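PDB 1WY2: Xaa-Pro dipeptidase from Pyrococcus horikoshii, which probably hydrolyses dipeptides that end in proline and begin with a nonpolar amino acid, working as a metal-dependent, homodimeric peptidase. Local coordinates for residues A[176-187]-A[208-219]; A[220-228]-A[325-333]. All coordinates share one frame; numbering follows the deposited sequence.

Contact 1. Residues A[176-187]-A[208-219]. With ZN (zinc ion), chain D.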
# COMPACT_ATOMS: atom_id res chain seq x y z
N ALA A 176 7.28 -15.09 5.70
CA ALA A 176 6.38 -13.99 5.39
C ALA A 176 6.77 -13.29 4.08
O ALA A 176 7.95 -13.16 3.76
CB ALA A 176 6.38 -12.98 6.53
N GLU A 177 5.77 -12.87 3.32
CA GLU A 177 6.01 -12.16 2.07
C GLU A 177 6.66 -10.83 2.42
O GLU A 177 7.59 -10.37 1.76
CB GLU A 177 4.69 -11.89 1.34
CG GLU A 177 3.90 -13.11 0.95
CD GLU A 177 2.52 -12.76 0.43
OE1 GLU A 177 2.42 -11.79 -0.36
OE2 GLU A 177 1.54 -13.44 0.80
N LYS A 178 6.13 -10.22 3.48
CA LYS A 178 6.60 -8.93 3.97
C LYS A 178 5.77 -8.57 5.19
O LYS A 178 4.87 -9.32 5.57
CB LYS A 178 6.42 -7.86 2.88
CG LYS A 178 5.00 -7.74 2.36
CD LYS A 178 4.92 -6.74 1.22
CE LYS A 178 3.51 -6.66 0.65
NZ LYS A 178 3.44 -5.69 -0.48
N PRO A 179 6.06 -7.43 5.84
CA PRO A 179 5.27 -7.05 7.02
C PRO A 179 3.84 -6.74 6.59
O PRO A 179 3.62 -6.26 5.48
CB PRO A 179 6.00 -5.81 7.54
CG PRO A 179 7.41 -6.00 7.06
CD PRO A 179 7.20 -6.51 5.66
N ALA A 180 2.87 -7.01 7.46
CA ALA A 180 1.47 -6.75 7.14
C ALA A 180 1.19 -5.25 7.07
O ALA A 180 0.23 -4.81 6.44
CB ALA A 180 0.56 -7.41 8.18
N PHE A 181 2.05 -4.48 7.74
CA PHE A 181 1.93 -3.03 7.78
C PHE A 181 3.22 -2.48 8.37
O PHE A 181 4.02 -3.23 8.91
CB PHE A 181 0.72 -2.62 8.63
CG PHE A 181 0.71 -3.23 10.01
CD1 PHE A 181 1.39 -2.62 11.05
CD2 PHE A 181 0.01 -4.41 10.25
CE1 PHE A 181 1.38 -3.18 12.33
CE2 PHE A 181 0.00 -4.98 11.53
CZ PHE A 181 0.68 -4.36 12.57
N ASP A 182 3.43 -1.17 8.26
CA ASP A 182 4.64 -0.54 8.79
C ASP A 182 4.78 -0.80 10.29
O ASP A 182 3.96 -0.36 11.09
CB ASP A 182 4.61 0.97 8.52
CG ASP A 182 4.85 1.30 7.05
OD1 ASP A 182 4.21 0.68 6.18
OD2 ASP A 182 5.69 2.19 6.78
N THR A 183 5.85 -1.50 10.66
CA THR A 183 6.10 -1.86 12.05
C THR A 183 6.18 -0.68 13.00
O THR A 183 6.89 0.29 12.75
CB THR A 183 7.39 -2.69 12.18
OG1 THR A 183 7.24 -3.91 11.45
CG2 THR A 183 7.68 -3.01 13.64
N ILE A 184 5.45 -0.80 14.10
CA ILE A 184 5.42 0.23 15.12
C ILE A 184 6.29 -0.16 16.30
O ILE A 184 6.07 -1.20 16.92
CB ILE A 184 3.97 0.47 15.62
CG1 ILE A 184 3.16 1.17 14.53
CG2 ILE A 184 3.98 1.29 16.92
CD1 ILE A 184 1.67 1.15 14.77
N ILE A 185 7.31 0.65 16.56
CA ILE A 185 8.20 0.46 17.71
C ILE A 185 8.20 1.88 18.26
O ILE A 185 8.97 2.73 17.80
CB ILE A 185 9.65 0.08 17.31
CG1 ILE A 185 9.67 -1.23 16.51
CG2 ILE A 185 10.50 -0.07 18.57
CD1 ILE A 185 9.18 -2.45 17.27
N ALA A 186 7.31 2.13 19.22
CA ALA A 186 7.15 3.46 19.80
C ALA A 186 7.60 3.50 21.26
O ALA A 186 6.94 2.93 22.13
CB ALA A 186 5.69 3.90 19.68
N SER A 187 8.70 4.19 21.51
CA SER A 187 9.27 4.27 22.86
C SER A 187 9.13 5.63 23.52
O SER A 187 9.11 6.67 22.86
CB SER A 187 10.75 3.87 22.82
OG SER A 187 11.50 4.80 22.05
N LEU A 208 8.52 3.17 28.04
CA LEU A 208 7.44 2.24 27.76
C LEU A 208 7.69 2.05 26.26
O LEU A 208 8.04 3.01 25.58
CB LEU A 208 6.07 2.89 27.94
CG LEU A 208 5.34 2.71 29.27
CD1 LEU A 208 4.18 3.69 29.36
CD2 LEU A 208 4.85 1.27 29.40
N VAL A 209 7.55 0.83 25.75
CA VAL A 209 7.76 0.60 24.33
C VAL A 209 6.61 -0.23 23.78
O VAL A 209 6.38 -1.36 24.22
CB VAL A 209 9.08 -0.15 24.05
CG1 VAL A 209 9.34 -0.20 22.54
CG2 VAL A 209 10.24 0.54 24.76
N VAL A 210 5.87 0.35 22.84
CA VAL A 210 4.75 -0.34 22.22
C VAL A 210 5.28 -0.99 20.94
O VAL A 210 5.92 -0.32 20.12
CB VAL A 210 3.60 0.65 21.87
CG1 VAL A 210 2.47 -0.09 21.15
CG2 VAL A 210 3.08 1.30 23.14
N ILE A 211 5.02 -2.28 20.79
CA ILE A 211 5.46 -3.06 19.64
C ILE A 211 4.22 -3.59 18.92
O ILE A 211 3.57 -4.51 19.41
CB ILE A 211 6.34 -4.25 20.09
CG1 ILE A 211 7.49 -3.74 20.96
CG2 ILE A 211 6.88 -5.00 18.87
CD1 ILE A 211 8.15 -4.83 21.79
N ASP A 212 3.90 -3.02 17.77
CA ASP A 212 2.73 -3.42 16.99
C ASP A 212 3.25 -3.83 15.61
O ASP A 212 3.80 -3.01 14.87
CB ASP A 212 1.75 -2.24 16.87
CG ASP A 212 0.38 -2.65 16.37
OD1 ASP A 212 0.24 -3.71 15.72
OD2 ASP A 212 -0.58 -1.88 16.60
N LEU A 213 3.07 -5.09 15.26
CA LEU A 213 3.55 -5.59 13.98
C LEU A 213 2.69 -6.73 13.48
O LEU A 213 1.78 -7.20 14.18
CB LEU A 213 5.01 -6.06 14.13
CG LEU A 213 5.31 -7.15 15.17
CD1 LEU A 213 4.99 -8.52 14.60
CD2 LEU A 213 6.78 -7.09 15.58
N GLY A 214 2.96 -7.17 12.26
CA GLY A 214 2.18 -8.26 11.70
C GLY A 214 2.86 -8.80 10.46
O GLY A 214 3.70 -8.13 9.86
N ALA A 215 2.51 -10.02 10.08
CA ALA A 215 3.11 -10.62 8.91
C ALA A 215 2.06 -10.94 7.85
O ALA A 215 0.94 -11.35 8.18
CB ALA A 215 3.84 -11.90 9.30
N LEU A 216 2.42 -10.73 6.59
CA LEU A 216 1.56 -11.07 5.47
C LEU A 216 2.17 -12.41 5.08
O LEU A 216 3.34 -12.48 4.71
CB LEU A 216 1.72 -10.06 4.33
CG LEU A 216 1.02 -10.45 3.01
CD1 LEU A 216 -0.47 -10.63 3.25
CD2 LEU A 216 1.27 -9.37 1.97
N TYR A 217 1.39 -13.48 5.19
CA TYR A 217 1.86 -14.82 4.90
C TYR A 217 0.88 -15.54 4.00
O TYR A 217 -0.28 -15.72 4.35
CB TYR A 217 2.02 -15.59 6.21
CG TYR A 217 2.43 -17.04 6.06
CD1 TYR A 217 3.74 -17.39 5.77
CD2 TYR A 217 1.50 -18.07 6.25
CE1 TYR A 217 4.13 -18.73 5.67
CE2 TYR A 217 1.87 -19.40 6.16
CZ TYR A 217 3.19 -19.73 5.87
OH TYR A 217 3.56 -21.05 5.79
N GLN A 218 1.36 -15.95 2.83
CA GLN A 218 0.53 -16.66 1.87
C GLN A 218 -0.83 -15.98 1.70
O GLN A 218 -1.89 -16.61 1.76
CB GLN A 218 0.39 -18.12 2.30
CG GLN A 218 1.67 -18.92 2.03
CD GLN A 218 1.69 -20.30 2.65
OE1 GLN A 218 0.69 -21.01 2.66
NE2 GLN A 218 2.86 -20.71 3.16
N HIS A 219 -0.77 -14.66 1.50
CA HIS A 219 -1.93 -13.80 1.25
C HIS A 219 -2.77 -13.36 2.45
O HIS A 219 -3.60 -12.46 2.32
CB HIS A 219 -2.84 -14.46 0.21
CG HIS A 219 -2.19 -14.63 -1.13
ND1 HIS A 219 -1.94 -13.56 -1.97
CD2 HIS A 219 -1.70 -15.72 -1.75
CE1 HIS A 219 -1.33 -14.00 -3.06
NE2 HIS A 219 -1.17 -15.30 -2.95
ZN ZN D . -1.73 -4.01 15.49
O HOH W 1 -0.60 -11.09 -1.07
O HOH W 2 4.77 -5.10 10.94
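F181 brings the CZ corner of its ring to within 3.2 Å of D212 OD1, ring and carboxylate planes standing almost perpendicular (86°). That same OD1 binds a zinc ion at 2.0 Å; OD2 lies at a longer 2.7 Å from this zinc and also forms a salt bridge with R328. Ladder pairing sets D212 CB beside I184 CB, 3.7 Å away, and CG, anti to the backbone N (chi1 -167°), carries the carboxylate toward the metal. Behind this first shell runs an antiparallel ladder of the pita-bread fold of M24 peptidases, in which I184 with D212 and A186 with V210 form the hydrogen-bonded pairs. Past D212 the ladder opens, and one water donates to F181 O and T183 OG1 while accepting from G214 N; T183 OG1 is also hydrogen-bonded to E168. A second ladder follows, its register shifted by two: A180 N bonds G214 O (2.8 Å) from above the carbonyl plane. Farther out, the extended side chain of E177 passes over L216, and its OE2 accepts H219 N at 2.7 Å. Replacing E177 by an alanine would probably leave the H219 amide without this acceptor and uncover part of L216. Next to it, K178 reaches across the dimer to D182 of the second subunit.

Contact 2. Residues A[220-228]-A[325-333]. With ZN (zinc ion), chain D; ZN (zinc ion), chain E.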
# COMPACT_ATOMS: atom_id res chain seq x y z
N TYR A 220 -2.55 -13.97 3.61
CA TYR A 220 -3.31 -13.59 4.80
C TYR A 220 -2.47 -12.83 5.81
O TYR A 220 -1.25 -12.92 5.82
CB TYR A 220 -3.97 -14.82 5.43
CG TYR A 220 -5.13 -15.30 4.59
CD1 TYR A 220 -4.91 -16.03 3.42
CD2 TYR A 220 -6.44 -14.96 4.92
CE1 TYR A 220 -5.96 -16.39 2.59
CE2 TYR A 220 -7.51 -15.32 4.09
CZ TYR A 220 -7.26 -16.03 2.92
OH TYR A 220 -8.29 -16.38 2.08
N ASN A 221 -3.15 -12.07 6.66
CA ASN A 221 -2.47 -11.23 7.64
C ASN A 221 -2.57 -11.64 9.10
O ASN A 221 -3.40 -12.47 9.48
CB ASN A 221 -3.00 -9.80 7.51
CG ASN A 221 -2.67 -9.18 6.16
OD1 ASN A 221 -1.59 -8.61 5.98
ND2 ASN A 221 -3.58 -9.30 5.20
N SER A 222 -1.70 -11.05 9.91
CA SER A 222 -1.67 -11.26 11.36
C SER A 222 -1.45 -9.88 11.97
O SER A 222 -0.99 -8.96 11.29
CB SER A 222 -0.53 -12.21 11.75
OG SER A 222 0.71 -11.76 11.26
N ASP A 223 -1.77 -9.73 13.25
CA ASP A 223 -1.65 -8.42 13.89
C ASP A 223 -1.49 -8.64 15.39
O ASP A 223 -2.29 -9.34 16.01
CB ASP A 223 -2.92 -7.63 13.59
CG ASP A 223 -2.78 -6.15 13.87
OD1 ASP A 223 -1.75 -5.72 14.42
OD2 ASP A 223 -3.74 -5.42 13.53
N ILE A 224 -0.45 -8.06 15.97
CA ILE A 224 -0.20 -8.22 17.40
C ILE A 224 0.49 -7.00 17.99
O ILE A 224 1.28 -6.33 17.32
CB ILE A 224 0.69 -9.48 17.65
CG1 ILE A 224 0.86 -9.73 19.14
CG2 ILE A 224 2.06 -9.28 17.00
CD1 ILE A 224 1.71 -10.96 19.47
N THR A 225 0.17 -6.68 19.25
CA THR A 225 0.80 -5.56 19.94
C THR A 225 1.11 -5.97 21.37
O THR A 225 0.27 -6.52 22.08
CB THR A 225 -0.10 -4.30 20.06
OG1 THR A 225 -0.47 -3.83 18.76
CG2 THR A 225 0.66 -3.18 20.77
N ARG A 226 2.35 -5.72 21.79
CA ARG A 226 2.75 -6.00 23.16
C ARG A 226 3.48 -4.75 23.63
O ARG A 226 4.15 -4.08 22.85
CB ARG A 226 3.69 -7.20 23.25
CG ARG A 226 3.01 -8.54 22.99
CD ARG A 226 2.03 -8.91 24.10
NE ARG A 226 1.37 -10.18 23.83
CZ ARG A 226 0.29 -10.32 23.06
NH1 ARG A 226 -0.27 -9.25 22.50
NH2 ARG A 226 -0.21 -11.52 22.84
N THR A 227 3.32 -4.41 24.91
CA THR A 227 4.00 -3.25 25.45
C THR A 227 4.91 -3.72 26.56
O THR A 227 4.52 -4.57 27.37
CB THR A 227 2.99 -2.22 26.01
OG1 THR A 227 2.16 -1.73 24.95
CG2 THR A 227 3.72 -1.04 26.66
N ILE A 228 6.13 -3.20 26.59
CA ILE A 228 7.09 -3.55 27.63
C ILE A 228 7.69 -2.27 28.19
O ILE A 228 7.36 -1.17 27.75
CB ILE A 228 8.26 -4.42 27.06
CG1 ILE A 228 9.03 -3.63 26.00
CG2 ILE A 228 7.71 -5.71 26.45
CD1 ILE A 228 10.26 -4.35 25.47
N GLY A 325 3.35 8.90 27.48
CA GLY A 325 3.51 7.50 27.14
C GLY A 325 2.18 6.81 26.93
O GLY A 325 1.12 7.39 27.18
N GLY A 326 2.22 5.57 26.48
CA GLY A 326 0.99 4.84 26.24
C GLY A 326 1.19 3.34 26.31
O GLY A 326 2.31 2.85 26.32
N VAL A 327 0.08 2.62 26.38
CA VAL A 327 0.11 1.17 26.45
C VAL A 327 -0.98 0.56 25.58
O VAL A 327 -2.12 1.02 25.60
CB VAL A 327 -0.14 0.67 27.90
CG1 VAL A 327 -0.22 -0.86 27.92
CG2 VAL A 327 0.97 1.15 28.83
N ARG A 328 -0.62 -0.45 24.80
CA ARG A 328 -1.58 -1.16 23.97
C ARG A 328 -1.23 -2.65 23.99
O ARG A 328 -0.06 -3.02 23.92
CB ARG A 328 -1.59 -0.67 22.51
CG ARG A 328 -2.56 -1.48 21.63
CD ARG A 328 -2.89 -0.83 20.27
NE ARG A 328 -1.75 -0.71 19.37
CZ ARG A 328 -1.01 0.38 19.22
NH1 ARG A 328 -1.27 1.47 19.92
NH2 ARG A 328 -0.02 0.40 18.34
N ILE A 329 -2.25 -3.48 24.12
CA ILE A 329 -2.07 -4.93 24.12
C ILE A 329 -3.09 -5.44 23.11
O ILE A 329 -4.29 -5.22 23.27
CB ILE A 329 -2.33 -5.53 25.52
CG1 ILE A 329 -1.32 -4.94 26.51
CG2 ILE A 329 -2.20 -7.05 25.46
CD1 ILE A 329 -1.55 -5.34 27.96
N GLU A 330 -2.60 -6.11 22.07
CA GLU A 330 -3.44 -6.60 20.99
C GLU A 330 -3.23 -8.05 20.60
O GLU A 330 -2.09 -8.50 20.47
CB GLU A 330 -3.23 -5.72 19.75
CG GLU A 330 -3.73 -6.33 18.45
CD GLU A 330 -3.47 -5.46 17.24
OE1 GLU A 330 -2.39 -4.82 17.18
OE2 GLU A 330 -4.33 -5.43 16.33
N ASP A 331 -4.33 -8.77 20.41
CA ASP A 331 -4.30 -10.16 19.97
C ASP A 331 -5.20 -10.29 18.75
O ASP A 331 -6.14 -9.51 18.59
CB ASP A 331 -4.88 -11.12 21.03
CG ASP A 331 -3.89 -11.51 22.09
OD1 ASP A 331 -2.73 -11.82 21.75
OD2 ASP A 331 -4.29 -11.54 23.28
N THR A 332 -4.91 -11.26 17.90
CA THR A 332 -5.77 -11.55 16.76
C THR A 332 -6.48 -12.78 17.31
O THR A 332 -5.82 -13.69 17.82
CB THR A 332 -4.99 -11.94 15.50
OG1 THR A 332 -4.33 -10.78 14.97
CG2 THR A 332 -5.93 -12.50 14.43
N ILE A 333 -7.80 -12.81 17.25
CA ILE A 333 -8.54 -13.95 17.78
C ILE A 333 -9.56 -14.50 16.80
O ILE A 333 -9.98 -13.81 15.86
CB ILE A 333 -9.28 -13.60 19.09
CG1 ILE A 333 -10.41 -12.61 18.82
CG2 ILE A 333 -8.28 -13.02 20.11
CD1 ILE A 333 -11.34 -12.40 20.01
ZN ZN D . -1.73 -4.01 15.49
ZN ZN E . -4.81 -4.09 14.81
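D223 and E330 meet through their carboxylates; the side chains cross at about a right angle, and their carboxylate planes are 61° apart. Each bridges both metal ions, zinc in this crystal although the enzyme's cofactor is cobalt: D223 OD1 and E330 OE1 bind one, D223 OD2 and E330 OE2 the other. The shared metals hold the negative groups together, so that D223 OD2 and E330 OE2 lie only 2.9 Å apart. Next to them is the tightest part of the contact, the antiparallel bridge in which T225 N bonds E330 O at 3.1 Å and E330 N bonds T225 O at 2.9 Å. R226 reinforces this bridge. A bend at chi2 (-68°) curls its chain back, and NH1 donates to both T225 O and E330 O, arriving at each from the carbonyl face opposite to the backbone donor; each oxygen is thus gripped twice. NH2 of R226 completes a salt bridge with D331 OD1 at 2.8 Å, on the syn side of a carboxylate turned nearly perpendicular to the guanidinium, and D331 is further anchored by T344 and R342. One residue beyond D331, T332 OG1 donates to a lone pair of D223 O at 2.7 Å, in the carbonyl plane. Toward 325-328 the contact is looser, though still buried: the strand axes diverge, with 133° between their directions, and no second bridge forms. T227 OG1 still donates to R328 O at 2.8 Å, but beyond it T227 CG2 merely rests against the methyls of V327, 4.1 Å away. With D212 on one metal and H287 and E316 on the other, D223 and E330, carried at breaks in two strands of the pita-bread fold, complete the dinuclear centre characteristic of M24 peptidases.

The two contacts follow one another along the chain, contact 1 closing before contact 2 opens, and their centres lie about 9 Å apart within the same M24 catalytic region. Strand 208-217 of contact 1 and strand 220-229 of contact 2 are successive, antiparallel neighbours in one sheet, tied by backbone bonds such as V209 N to I228 O and by S222 OG with A215 N. Contact 2 then joins 220-229 to strand 325-336, almost a hundred residues later and counted in a separate three-stranded sheet. Both contacts reach the same zinc ion, so its site is assembled from three strands, two adjacent in sequence and one distant.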